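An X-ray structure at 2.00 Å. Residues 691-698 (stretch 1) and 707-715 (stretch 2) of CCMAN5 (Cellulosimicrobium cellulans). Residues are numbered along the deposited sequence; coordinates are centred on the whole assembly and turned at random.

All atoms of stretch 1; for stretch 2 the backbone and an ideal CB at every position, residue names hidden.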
# COMPACT_ATOMS: atom_id res chain seq x y z
N SER A 691 -18.43 12.72 1.01
CA SER A 691 -19.27 12.81 2.19
C SER A 691 -18.42 12.69 3.45
O SER A 691 -18.24 11.59 3.98
CB SER A 691 -20.35 11.72 2.15
OG SER A 691 -21.20 11.76 3.30
N PRO A 692 -17.87 13.83 3.95
CA PRO A 692 -17.03 13.77 5.15
C PRO A 692 -17.74 13.03 6.28
O PRO A 692 -18.91 13.31 6.56
CB PRO A 692 -16.81 15.24 5.54
CG PRO A 692 -17.29 16.07 4.41
CD PRO A 692 -18.02 15.20 3.41
N PHE A 693 -17.03 12.10 6.94
CA PHE A 693 -17.63 11.22 7.95
C PHE A 693 -17.84 11.88 9.30
O PHE A 693 -18.76 11.51 10.01
CB PHE A 693 -16.77 9.98 8.25
CG PHE A 693 -16.46 9.11 7.07
CD1 PHE A 693 -16.99 9.35 5.80
CD2 PHE A 693 -15.65 7.98 7.25
CE1 PHE A 693 -16.69 8.52 4.74
CE2 PHE A 693 -15.34 7.15 6.20
CZ PHE A 693 -15.86 7.42 4.94
N PHE A 694 -16.97 12.82 9.66
CA PHE A 694 -16.88 13.28 11.05
C PHE A 694 -17.30 14.73 11.24
O PHE A 694 -17.20 15.55 10.32
CB PHE A 694 -15.46 13.05 11.58
CG PHE A 694 -14.99 11.62 11.45
CD1 PHE A 694 -15.63 10.59 12.11
CD2 PHE A 694 -13.90 11.31 10.65
CE1 PHE A 694 -15.19 9.27 11.98
CE2 PHE A 694 -13.45 9.99 10.52
CZ PHE A 694 -14.09 8.98 11.18
N ASP A 695 -17.76 15.04 12.45
CA ASP A 695 -18.20 16.39 12.80
C ASP A 695 -17.11 17.42 12.54
O ASP A 695 -17.39 18.49 12.01
CB ASP A 695 -18.65 16.45 14.27
CG ASP A 695 -19.78 15.51 14.56
OD1 ASP A 695 -19.60 14.30 14.32
OD2 ASP A 695 -20.85 15.99 15.01
N SER A 696 -15.88 17.09 12.91
CA SER A 696 -14.72 17.92 12.61
C SER A 696 -13.52 17.01 12.31
O SER A 696 -13.30 16.01 13.00
CB SER A 696 -14.40 18.85 13.79
OG SER A 696 -13.25 19.65 13.52
N THR A 697 -12.77 17.36 11.26
CA THR A 697 -11.49 16.70 10.95
C THR A 697 -10.43 17.78 10.67
O THR A 697 -10.63 18.63 9.80
CB THR A 697 -11.66 15.72 9.77
OG1 THR A 697 -12.48 14.61 10.20
CG2 THR A 697 -10.32 15.21 9.28
N THR A 698 -9.34 17.77 11.44
CA THR A 698 -8.27 18.79 11.37
C THR A 698 -6.94 18.16 10.97
O THR A 698 -6.41 17.28 11.66
CB THR A 698 -8.10 19.54 12.74
OG1 THR A 698 -9.34 20.16 13.12
CG2 THR A 698 -7.02 20.61 12.66
N UNK A 707 -5.65 22.51 8.13
CA UNK A 707 -6.85 22.43 7.30
C UNK A 707 -7.99 21.87 8.15
O UNK A 707 -7.83 20.86 8.82
CB UNK A 707 -6.61 21.56 6.06
N UNK A 708 -9.13 22.54 8.14
CA UNK A 708 -10.24 22.06 8.93
C UNK A 708 -11.44 21.85 8.04
O UNK A 708 -11.89 22.79 7.38
CB UNK A 708 -10.57 23.03 10.06
N UNK A 709 -11.92 20.62 8.00
CA UNK A 709 -13.17 20.33 7.32
C UNK A 709 -14.18 19.91 8.37
O UNK A 709 -13.94 18.98 9.15
CB UNK A 709 -12.99 19.25 6.25
N UNK A 710 -15.30 20.63 8.42
CA UNK A 710 -16.40 20.28 9.33
C UNK A 710 -17.65 19.81 8.58
O UNK A 710 -17.91 20.22 7.44
CB UNK A 710 -16.75 21.48 10.21
N UNK A 711 -18.41 18.95 9.24
CA UNK A 711 -19.64 18.42 8.68
C UNK A 711 -20.72 18.55 9.75
O UNK A 711 -20.96 17.65 10.56
CB UNK A 711 -19.47 16.97 8.22
N UNK A 712 -21.35 19.72 9.76
CA UNK A 712 -22.27 20.08 10.82
C UNK A 712 -23.52 19.23 10.74
O UNK A 712 -24.15 19.14 9.70
CB UNK A 712 -22.63 21.57 10.75
N UNK A 713 -23.86 18.55 11.83
CA UNK A 713 -25.00 17.65 11.83
C UNK A 713 -24.81 16.30 11.12
O UNK A 713 -25.77 15.58 10.95
CB UNK A 713 -26.18 18.38 11.19
N UNK A 714 -23.58 15.94 10.74
CA UNK A 714 -23.34 14.63 10.12
C UNK A 714 -23.77 13.48 11.05
O UNK A 714 -23.56 13.55 12.26
CB UNK A 714 -21.86 14.48 9.76
N UNK A 715 -24.35 12.44 10.48
CA UNK A 715 -24.69 11.24 11.24
C UNK A 715 -24.65 10.07 10.28
O UNK A 715 -24.33 10.26 9.10
CB UNK A 715 -26.06 11.36 11.91

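The two stretches lie nearly antiparallel, their strand axes 172° apart and 4.8 Å from each other at closest approach, so backbone pairing sets the frame for the side chains of residues 708-710.

At position 707 the CA-to-CB bond points sideways and the ideal CB has no atom of stretch 1 within 5.5 Å. Stretch 1 places little constraint here, and many residues would fit. The deposited residue is F707, with chi1 in t; no ring atom is among the close contacts, whereas F707 O receives a CA-H...O contact from T698 CA at 3.3 Å.

Position 708 pairs with T698 without direct backbone hydrogen bonds, and its CB lies on the same sheet face as the side chains of S696 and T698, 4.4 Å from T698 OG1. Extended phi/psi values (-124/120) and small hydroxyl neighbours suit a beta-branched or modest polar residue. It is T708, whose CG2 packs 3.6 Å from T698 OG1.

Position 709 sits opposite T697 in the hydrogen-bonded register. Whatever the side chain, the N of 709 donates to T697 O (3.0 Å), and T697 N donates to the O of 709 (2.9 Å). The CB shares the face of the T697 side chain, and the ring of P692 lies further along, an apolar setting that favours valine, isoleucine or leucine. The deposited V709, chi1 in p, puts CG1 3.9 Å from T697 CB and CG2 4.4 Å from P692 CG. A water also bridges V709 O and F694 O.

Position 710 returns to the face of S696, its non-hydrogen-bonded partner. The ideal CB is 3.6 Å from D695 O, so bulk must be directed away from that carbonyl; serine, threonine or valine are all plausible. T710 is found, its CG2 3.9 Å from S696 OG.

At 711 the backbone N donates to D695 O (3.0 Å, 167°), the last direct rung of the ladder. The CB points toward stretch 1 and already stands 3.4 Å from F694 O and 4.1 Å from P692 O. With carbonyls so close, a small side chain is the natural expectation, and A711 fits; its CB also meets P692 CB at 4.1 Å.

Position 712 points away and is free to be polar: D712. At 713, phi/psi of 75/10 within the type II turn favours glycine, though asparagine could also be considered; G713 occupies it, and its N donates to a water that in turn donates to D695 OD2.

Position 714 closes the turn, with the N of 714 hydrogen-bonded to A711 O at 3.1 Å, and its CB points toward the backbone of residues 692-694. A medium apolar side chain would cover these atoms. V714 does so with both methyls: V714 CG1 and CG2 both lie 3.6 Å from F693 O; V714 CG2 is also 3.5 Å from P692 O, and V714 CG1 is 3.6 Å from D695 OD1. A further water links its carbonyl to D695 OD2.

Position 715 points away, leaving the choice open; it is S715.

Stretch 2 (707-715) FTVTADGVS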
# COMPACT_ATOMS: atom_id res chain seq x y z
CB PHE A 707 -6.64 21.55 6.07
CG PHE A 707 -7.88 21.32 5.24
CD1 PHE A 707 -8.39 22.33 4.43
CD2 PHE A 707 -8.54 20.09 5.28
CE1 PHE A 707 -9.53 22.12 3.65
CE2 PHE A 707 -9.68 19.86 4.52
CZ PHE A 707 -10.19 20.88 3.70
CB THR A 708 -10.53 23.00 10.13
OG1 THR A 708 -9.30 23.34 10.77
CG2 THR A 708 -11.44 22.33 11.16
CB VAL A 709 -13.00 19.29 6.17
CG1 VAL A 709 -12.49 17.92 6.68
CG2 VAL A 709 -14.32 19.11 5.39
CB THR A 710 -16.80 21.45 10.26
OG1 THR A 710 -16.89 22.66 9.49
CG2 THR A 710 -15.78 21.62 11.38
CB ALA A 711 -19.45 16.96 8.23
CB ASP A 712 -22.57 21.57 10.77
CG ASP A 712 -21.41 22.40 11.29
OD1 ASP A 712 -20.68 23.03 10.48
OD2 ASP A 712 -21.21 22.40 12.53
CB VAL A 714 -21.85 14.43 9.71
CG1 VAL A 714 -20.95 14.25 10.94
CG2 VAL A 714 -21.69 13.24 8.75
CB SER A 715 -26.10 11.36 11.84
OG SER A 715 -27.05 11.16 10.84
O HOH W 1 -15.55 16.59 8.41
O HOH W 2 -21.90 18.60 14.03
O HOH W 3 -23.26 15.10 14.23
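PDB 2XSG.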